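Local coordinates for protein mini spindles (Drosophila melanogaster, PDB 5VJC) that probably binds tubulin through a TOG domain built of HEAT repeats, and thereby promotes microtubule dynamics and formation of the mitotic spindle, at residues I92-T97 with G134-P139; Y114-F119 with L160-L165. All coordinates share one frame; numbering follows the deposited sequence.

Contact 1: I92-T97 with G134-P139; sequences ILKWLT and GSSFVP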
ATOM      1  N   ILE A  92      13.012   4.439  -5.577  1.00 21.47           N
ATOM      2  CA  ILE A  92      12.840   2.983  -5.600  1.00 24.33           C
ATOM      3  C   ILE A  92      11.378   2.599  -5.344  1.00 23.00           C
ATOM      4  O   ILE A  92      10.854   1.691  -6.003  1.00 23.02           O
ATOM      5  CB  ILE A  92      13.742   2.282  -4.572  1.00 22.71           C
ATOM      6  CG1 ILE A  92      15.224   2.499  -4.921  1.00 24.17           C
ATOM      7  CG2 ILE A  92      13.449   0.794  -4.523  1.00 27.42           C
ATOM      8  CD1 ILE A  92      15.566   2.147  -6.350  1.00 29.55           C
ATOM      9  N   LEU A  93      10.724   3.291  -4.404  1.00 21.70           N
ATOM     10  CA  LEU A  93       9.304   3.055  -4.151  1.00 21.35           C
ATOM     11  C   LEU A  93       8.501   3.364  -5.412  1.00 22.28           C
ATOM     12  O   LEU A  93       7.629   2.572  -5.796  1.00 20.99           O
ATOM     13  CB  LEU A  93       8.786   3.879  -2.954  1.00 18.48           C
ATOM     14  CG  LEU A  93       9.358   3.497  -1.575  1.00 20.25           C
ATOM     15  CD1 LEU A  93       8.853   4.420  -0.478  1.00 20.68           C
ATOM     16  CD2 LEU A  93       9.052   1.998  -1.214  1.00 17.80           C
ATOM     17  N   LYS A  94       8.802   4.493  -6.064  1.00 23.23           N
ATOM     18  CA  LYS A  94       8.126   4.858  -7.316  1.00 25.43           C
ATOM     19  C   LYS A  94       8.306   3.803  -8.391  1.00 24.34           C
ATOM     20  O   LYS A  94       7.354   3.478  -9.112  1.00 23.03           O
ATOM     21  CB  LYS A  94       8.624   6.199  -7.858  1.00 23.26           C
ATOM     22  CG  LYS A  94       8.086   7.415  -7.116  1.00 29.19           C
ATOM     23  CD  LYS A  94       8.707   8.723  -7.639  1.00 28.22           C
ATOM     24  CE  LYS A  94       8.059   9.919  -6.946  1.00 34.55           C
ATOM     25  NZ  LYS A  94       8.596  11.223  -7.444  1.00 40.67           N
ATOM     26  N   TRP A  95       9.519   3.279  -8.518  1.00 21.16           N
ATOM     27  CA  TRP A  95       9.782   2.285  -9.563  1.00 23.04           C
ATOM     28  C   TRP A  95       8.952   1.017  -9.297  1.00 21.60           C
ATOM     29  O   TRP A  95       8.445   0.395 -10.220  1.00 24.45           O
ATOM     30  CB  TRP A  95      11.272   1.925  -9.646  1.00 22.18           C
ATOM     31  CG  TRP A  95      11.549   0.869 -10.692  1.00 24.24           C
ATOM     32  CD1 TRP A  95      11.534   1.035 -12.052  1.00 27.60           C
ATOM     33  CD2 TRP A  95      11.854  -0.517 -10.463  1.00 29.66           C
ATOM     34  NE1 TRP A  95      11.812  -0.163 -12.679  1.00 24.00           N
ATOM     35  CE2 TRP A  95      12.020  -1.125 -11.728  1.00 26.96           C
ATOM     36  CE3 TRP A  95      12.019  -1.300  -9.312  1.00 25.13           C
ATOM     37  CZ2 TRP A  95      12.324  -2.475 -11.871  1.00 32.09           C
ATOM     38  CZ3 TRP A  95      12.320  -2.651  -9.460  1.00 27.83           C
ATOM     39  CH2 TRP A  95      12.471  -3.221 -10.725  1.00 30.18           C
ATOM     40  N   LEU A  96       8.809   0.653  -8.032  1.00 24.15           N
ATOM     41  CA  LEU A  96       8.019  -0.531  -7.713  1.00 26.91           C
ATOM     42  C   LEU A  96       6.529  -0.278  -7.977  1.00 22.98           C
ATOM     43  O   LEU A  96       5.844  -1.172  -8.461  1.00 28.72           O
ATOM     44  CB  LEU A  96       8.282  -0.981  -6.271  1.00 25.10           C
ATOM     45  CG  LEU A  96       9.725  -1.506  -6.204  1.00 24.22           C
ATOM     46  CD1 LEU A  96      10.275  -1.484  -4.798  1.00 26.08           C
ATOM     47  CD2 LEU A  96       9.821  -2.926  -6.844  1.00 28.12           C
ATOM     48  N   THR A  97       6.039   0.933  -7.720  1.00 20.30           N
ATOM     49  CA  THR A  97       4.632   1.225  -7.991  1.00 23.71           C
ATOM     50  C   THR A  97       4.321   1.032  -9.484  1.00 32.32           C
ATOM     51  O   THR A  97       3.209   0.625  -9.834  1.00 27.01           O
ATOM     52  CB  THR A  97       4.199   2.660  -7.567  1.00 23.06           C
ATOM     53  OG1 THR A  97       4.815   3.646  -8.407  1.00 24.82           O
ATOM     54  CG2 THR A  97       4.512   2.940  -6.069  1.00 20.10           C
ATOM     55  N   GLY A 134       5.156   7.993   1.459  1.00 20.96           N
ATOM     56  CA  GLY A 134       3.909   7.311   1.790  1.00 23.28           C
ATOM     57  C   GLY A 134       2.817   7.470   0.734  1.00 23.75           C
ATOM     58  O   GLY A 134       2.224   6.487   0.273  1.00 21.93           O
ATOM     59  N   SER A 135       2.538   8.714   0.353  1.00 21.15           N
ATOM     60  CA  SER A 135       1.480   9.010  -0.614  1.00 22.60           C
ATOM     61  C   SER A 135       1.735   8.416  -1.992  1.00 18.54           C
ATOM     62  O   SER A 135       0.810   8.027  -2.684  1.00 21.18           O
ATOM     63  CB  SER A 135       1.305  10.527  -0.762  1.00 27.91           C
ATOM     64  OG  SER A 135       0.537  11.009   0.311  1.00 40.81           O
ATOM     65  N   SER A 136       2.995   8.383  -2.399  1.00 21.50           N
ATOM     66  CA  SER A 136       3.340   7.894  -3.731  1.00 24.05           C
ATOM     67  C   SER A 136       3.227   6.385  -3.810  1.00 23.59           C
ATOM     68  O   SER A 136       3.160   5.820  -4.906  1.00 24.32           O
ATOM     69  CB  SER A 136       4.761   8.293  -4.093  1.00 27.18           C
ATOM     70  OG  SER A 136       5.660   7.474  -3.356  1.00 24.05           O
ATOM     71  N   PHE A 137       3.230   5.738  -2.642  1.00 20.40           N
ATOM     72  CA  PHE A 137       3.494   4.309  -2.571  1.00 21.41           C
ATOM     73  C   PHE A 137       2.291   3.482  -2.126  1.00 21.64           C
ATOM     74  O   PHE A 137       1.916   2.547  -2.804  1.00 21.09           O
ATOM     75  CB  PHE A 137       4.669   4.045  -1.625  1.00 20.28           C
ATOM     76  CG  PHE A 137       4.972   2.584  -1.420  1.00 22.15           C
ATOM     77  CD1 PHE A 137       5.331   1.778  -2.491  1.00 19.90           C
ATOM     78  CD2 PHE A 137       4.898   2.016  -0.148  1.00 22.47           C
ATOM     79  CE1 PHE A 137       5.611   0.402  -2.300  1.00 20.69           C
ATOM     80  CE2 PHE A 137       5.188   0.655   0.055  1.00 20.78           C
ATOM     81  CZ  PHE A 137       5.544  -0.143  -1.020  1.00 21.53           C
ATOM     82  N   VAL A 138       1.703   3.836  -0.991  1.00 20.32           N
ATOM     83  CA  VAL A 138       0.663   3.010  -0.368  1.00 26.23           C
ATOM     84  C   VAL A 138      -0.601   2.736  -1.215  1.00 21.49           C
ATOM     85  O   VAL A 138      -1.047   1.602  -1.241  1.00 20.18           O
ATOM     86  CB  VAL A 138       0.250   3.621   0.984  1.00 21.02           C
ATOM     87  CG1 VAL A 138      -0.822   2.766   1.695  1.00 19.97           C
ATOM     88  CG2 VAL A 138       1.487   3.790   1.855  1.00 19.96           C
ATOM     89  N   PRO A 139      -1.171   3.752  -1.914  1.00 24.20           N
ATOM     90  CA  PRO A 139      -2.379   3.454  -2.706  1.00 27.06           C
ATOM     91  C   PRO A 139      -2.133   2.383  -3.763  1.00 24.99           C
ATOM     92  O   PRO A 139      -3.009   1.551  -4.042  1.00 21.88           O
ATOM     93  CB  PRO A 139      -2.714   4.791  -3.389  1.00 26.78           C
ATOM     94  CG  PRO A 139      -2.007   5.809  -2.620  1.00 27.09           C
ATOM     95  CD  PRO A 139      -0.826   5.181  -1.957  1.00 23.11           C
TER
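The side chain of Phe-137 makes the largest single contribution to this contact, reaching from helix 131-142 to helix 89-99; the local axes of 92-97 and 134-139 approach to 9.0 Å and run in roughly the same direction. The CB of Phe-137 points at the other helix, and CG stands anti to the backbone N (chi1 177°), so the ring projects into the gap between the two segments. Beyond CG, CD1 meets two methyl groups. Thr-97 CG2 comes to 3.9 Å from CD1 at the ring edge, near its plane, whereas Leu-93 CD2 sits over one face. That methyl hangs above the middle of the ring, 3.9 Å from the centroid and only 9° off the normal, a well-centred CH-pi contact. Leu-93 and the aromatic side chain cross at about a right angle, and CG, CD1, CE1 and CZ all lie at similar distances from this methyl. Leu-115 of helix 105-124 and Val-159 and Val-163 of helix 150-166 also pack on Phe-137, placing it deep in the core of the TOG domain.

Thr-97 divides its two branches between tasks. OG1 takes the crowded position between backbone N and carbonyl carbon (chi1 69°) and bonds Lys-94 O of its own helix at 2.6 Å, in the carbonyl plane on a lone pair; Trp-29 NE1 is a second partner of this hydroxyl. This leaves CG2 anti to the carbonyl carbon and facing the other helix, 3.4 Å from Ser-136 O, a buried carbonyl without a hydrogen-bond partner in the model. Ser-136 OG is instead bonded to Glu-133 O within its own helix.

No hydrogen bond links the two segments: the hydroxyls turn to other partners, and cohesion across the gap rests on methyl groups and one aromatic ring.

Contact 2: Y114-F119 with L160-L165; sequences YLVQVF and LRQVIL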
ATOM      1  N   TYR A 114      11.648  -8.002  -1.500  1.00 25.41           N
ATOM      2  CA  TYR A 114      12.623  -6.913  -1.379  1.00 25.08           C
ATOM      3  C   TYR A 114      12.099  -5.822  -0.468  1.00 20.50           C
ATOM      4  O   TYR A 114      12.779  -5.373   0.452  1.00 23.79           O
ATOM      5  CB  TYR A 114      12.953  -6.335  -2.759  1.00 24.99           C
ATOM      6  CG  TYR A 114      13.799  -5.056  -2.724  1.00 27.98           C
ATOM      7  CD1 TYR A 114      15.040  -5.031  -2.093  1.00 27.68           C
ATOM      8  CD2 TYR A 114      13.354  -3.886  -3.337  1.00 25.73           C
ATOM      9  CE1 TYR A 114      15.813  -3.873  -2.072  1.00 24.43           C
ATOM     10  CE2 TYR A 114      14.130  -2.726  -3.323  1.00 23.11           C
ATOM     11  CZ  TYR A 114      15.350  -2.725  -2.693  1.00 25.86           C
ATOM     12  OH  TYR A 114      16.101  -1.558  -2.671  1.00 26.13           O
ATOM     13  N   LEU A 115      10.866  -5.409  -0.714  1.00 23.30           N
ATOM     14  CA  LEU A 115      10.243  -4.360   0.088  1.00 22.44           C
ATOM     15  C   LEU A 115      10.216  -4.693   1.571  1.00 27.25           C
ATOM     16  O   LEU A 115      10.374  -3.797   2.408  1.00 25.17           O
ATOM     17  CB  LEU A 115       8.816  -4.094  -0.405  1.00 21.99           C
ATOM     18  CG  LEU A 115       8.782  -3.183  -1.629  1.00 23.18           C
ATOM     19  CD1 LEU A 115       7.441  -3.316  -2.311  1.00 20.97           C
ATOM     20  CD2 LEU A 115       9.039  -1.721  -1.203  1.00 18.85           C
ATOM     21  N   VAL A 116       9.987  -5.971   1.894  1.00 26.32           N
ATOM     22  CA  VAL A 116      10.054  -6.399   3.281  1.00 28.02           C
ATOM     23  C   VAL A 116      11.452  -6.130   3.835  1.00 27.43           C
ATOM     24  O   VAL A 116      11.565  -5.627   4.944  1.00 29.02           O
ATOM     25  CB  VAL A 116       9.673  -7.891   3.453  1.00 32.65           C
ATOM     26  CG1 VAL A 116       9.964  -8.369   4.875  1.00 30.03           C
ATOM     27  CG2 VAL A 116       8.195  -8.085   3.128  1.00 28.70           C
ATOM     28  N   GLN A 117      12.505  -6.451   3.074  1.00 28.23           N
ATOM     29  CA  GLN A 117      13.885  -6.176   3.527  1.00 33.91           C
ATOM     30  C   GLN A 117      14.117  -4.666   3.688  1.00 29.77           C
ATOM     31  O   GLN A 117      14.758  -4.216   4.642  1.00 31.38           O
ATOM     32  CB  GLN A 117      14.940  -6.724   2.555  1.00 31.16           C
ATOM     33  CG  GLN A 117      14.849  -8.183   2.081  1.00 34.40           C
ATOM     34  CD  GLN A 117      15.800  -8.411   0.899  1.00 45.46           C
ATOM     35  OE1 GLN A 117      15.375  -8.707  -0.234  1.00 44.42           O
ATOM     36  NE2 GLN A 117      17.104  -8.214   1.147  1.00 50.47           N
ATOM     37  N   VAL A 118      13.601  -3.889   2.744  1.00 24.18           N
ATOM     38  CA  VAL A 118      13.716  -2.426   2.805  1.00 22.38           C
ATOM     39  C   VAL A 118      13.052  -1.843   4.047  1.00 27.00           C
ATOM     40  O   VAL A 118      13.659  -1.047   4.761  1.00 23.12           O
ATOM     41  CB  VAL A 118      13.090  -1.761   1.562  1.00 22.12           C
ATOM     42  CG1 VAL A 118      12.908  -0.251   1.774  1.00 20.84           C
ATOM     43  CG2 VAL A 118      13.953  -2.028   0.334  1.00 21.79           C
ATOM     44  N   PHE A 119      11.806  -2.232   4.314  1.00 24.61           N
ATOM     45  CA  PHE A 119      11.100  -1.602   5.426  1.00 24.29           C
ATOM     46  C   PHE A 119      11.654  -2.047   6.773  1.00 24.17           C
ATOM     47  O   PHE A 119      11.639  -1.267   7.721  1.00 24.92           O
ATOM     48  CB  PHE A 119       9.586  -1.839   5.311  1.00 21.08           C
ATOM     49  CG  PHE A 119       8.930  -0.833   4.420  1.00 23.90           C
ATOM     50  CD1 PHE A 119       8.455   0.359   4.935  1.00 24.02           C
ATOM     51  CD2 PHE A 119       8.890  -1.033   3.049  1.00 24.52           C
ATOM     52  CE1 PHE A 119       7.908   1.329   4.108  1.00 20.89           C
ATOM     53  CE2 PHE A 119       8.333  -0.068   2.205  1.00 24.98           C
ATOM     54  CZ  PHE A 119       7.845   1.113   2.739  1.00 21.72           C
ATOM     55  N   LEU A 160       2.512  -3.856   3.950  1.00 17.39           N
ATOM     56  CA  LEU A 160       1.601  -2.849   4.488  1.00 21.25           C
ATOM     57  C   LEU A 160       1.721  -2.766   6.020  1.00 23.67           C
ATOM     58  O   LEU A 160       1.684  -1.676   6.624  1.00 20.36           O
ATOM     59  CB  LEU A 160       0.157  -3.148   4.086  1.00 21.45           C
ATOM     60  CG  LEU A 160      -0.854  -2.033   4.395  1.00 28.25           C
ATOM     61  CD1 LEU A 160      -0.724  -0.848   3.424  1.00 21.13           C
ATOM     62  CD2 LEU A 160      -2.275  -2.556   4.385  1.00 21.94           C
ATOM     63  N   ARG A 161       1.943  -3.912   6.652  1.00 21.04           N
ATOM     64  CA  ARG A 161       1.988  -3.916   8.113  1.00 22.59           C
ATOM     65  C   ARG A 161       3.341  -3.492   8.657  1.00 23.22           C
ATOM     66  O   ARG A 161       3.486  -3.277   9.860  1.00 24.06           O
ATOM     67  CB  ARG A 161       1.581  -5.284   8.632  1.00 24.61           C
ATOM     68  CG  ARG A 161       0.082  -5.490   8.423  1.00 25.55           C
ATOM     69  CD  ARG A 161      -0.377  -6.889   8.798  1.00 26.41           C
ATOM     70  NE  ARG A 161      -1.770  -7.080   8.416  1.00 28.21           N
ATOM     71  CZ  ARG A 161      -2.499  -8.143   8.749  1.00 31.91           C
ATOM     72  NH1 ARG A 161      -1.973  -9.099   9.508  1.00 25.87           N
ATOM     73  NH2 ARG A 161      -3.766  -8.225   8.348  1.00 30.52           N
ATOM     74  N   GLN A 162       4.306  -3.320   7.758  1.00 21.09           N
ATOM     75  CA  GLN A 162       5.530  -2.604   8.072  1.00 24.06           C
ATOM     76  C   GLN A 162       5.382  -1.099   7.839  1.00 21.83           C
ATOM     77  O   GLN A 162       5.905  -0.313   8.601  1.00 19.86           O
ATOM     78  CB  GLN A 162       6.686  -3.117   7.227  1.00 24.55           C
ATOM     79  CG  GLN A 162       7.089  -4.542   7.524  1.00 30.06           C
ATOM     80  CD  GLN A 162       8.151  -4.976   6.568  1.00 25.25           C
ATOM     81  OE1 GLN A 162       7.928  -4.994   5.341  1.00 26.12           O
ATOM     82  NE2 GLN A 162       9.340  -5.266   7.098  1.00 25.08           N
ATOM     83  N   VAL A 163       4.697  -0.718   6.759  1.00 23.98           N
ATOM     84  CA  VAL A 163       4.514   0.696   6.444  1.00 22.34           C
ATOM     85  C   VAL A 163       3.886   1.457   7.609  1.00 24.26           C
ATOM     86  O   VAL A 163       4.312   2.579   7.930  1.00 22.18           O
ATOM     87  CB  VAL A 163       3.648   0.878   5.186  1.00 21.58           C
ATOM     88  CG1 VAL A 163       3.335   2.350   4.963  1.00 21.97           C
ATOM     89  CG2 VAL A 163       4.378   0.304   3.958  1.00 20.97           C
ATOM     90  N   ILE A 164       2.892   0.854   8.265  1.00 20.82           N
ATOM     91  CA  ILE A 164       2.194   1.548   9.337  1.00 25.54           C
ATOM     92  C   ILE A 164       3.102   1.812  10.532  1.00 23.30           C
ATOM     93  O   ILE A 164       2.757   2.603  11.380  1.00 22.70           O
ATOM     94  CB  ILE A 164       0.957   0.773   9.851  1.00 23.43           C
ATOM     95  CG1 ILE A 164       1.384  -0.587  10.414  1.00 25.52           C
ATOM     96  CG2 ILE A 164      -0.058   0.616   8.750  1.00 34.40           C
ATOM     97  CD1 ILE A 164       0.230  -1.562  10.597  1.00 30.58           C
ATOM     98  N   LEU A 165       4.260   1.159  10.592  1.00 22.19           N
ATOM     99  CA  LEU A 165       5.204   1.425  11.672  1.00 19.99           C
ATOM    100  C   LEU A 165       6.061   2.657  11.371  1.00 26.38           C
ATOM    101  O   LEU A 165       6.665   3.219  12.278  1.00 27.63           O
ATOM    102  CB  LEU A 165       6.098   0.207  11.909  1.00 21.49           C
ATOM    103  CG  LEU A 165       5.297  -1.079  12.196  1.00 31.09           C
ATOM    104  CD1 LEU A 165       6.200  -2.305  12.326  1.00 28.84           C
ATOM    105  CD2 LEU A 165       4.447  -0.889  13.444  1.00 28.34           C
TER
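Helices 105-124 and 150-166 run side by side in nearly the same direction, their local axes 9.7 Å apart at an angle of 20°, with Phe-119 and Gln-162 the closest pair of CA atoms. Gln-162 spans most of the gap. CG lies anti to the carbonyl carbon and the chain is extended beyond it, so the carboxamide arrives at the flank of the first helix between Val-116 and Phe-119. There NE2 donates to Val-116 O at 3.1 Å. The bond is nearly straight, 166° at the hydrogen, and it meets the acceptor in the carbonyl plane on a lone pair, while the carbonyl oxygen itself lies close to the amide plane of Gln-162.

The other end of the amide has apolar company. OE1 lies 3.3 Å from Val-116 CA and 3.6 Å from Phe-119 CB, buried and without a hydrogen-bond partner in the model; Val-116 crosses the glutamine chain at about a right angle. Beside the amide, Phe-119 packs on Val-163, whose CG2 is anti to its carbonyl carbon. This methyl lies over one face of the ring, 4.0 Å from the centroid and 27° off the normal, displaced toward CE1 and CZ. Val-163 also touches Val-138, and Leu-115 touches Phe-137, so helix 131-142 lines the same interior, as expected in the layered helices of a HEAT-repeat array.

One side-chain-to-backbone hydrogen bond therefore joins the two helices directly. Because NE2 is engaged in a straight, nearly coplanar bond, the rotation of the amide is probably well fixed, at the price of holding OE1 among carbon atoms, while the aromatic CH-pi contact supplies apolar cohesion alongside.

Overall arrangement
From the N terminus, five earlier helices precede helix 89-99, which is followed by helix 105-124; helix 131-142 then packs back on helix 89-99, closing the loop of contact 1. Helix 150-166 then comes back to helix 105-124 and closes contact 2. The segments alternate along the chain, so the two loops cross rather than nest. Their centres are 12 Å apart and they meet directly: Leu-93 and Leu-96 pack on Leu-115, Ile-92 on Tyr-114, and Phe-137 on Phe-119. Each contact thus joins a helix to the next but one, and together they knit four successive helices of the all-helical TOG array into one continuous core.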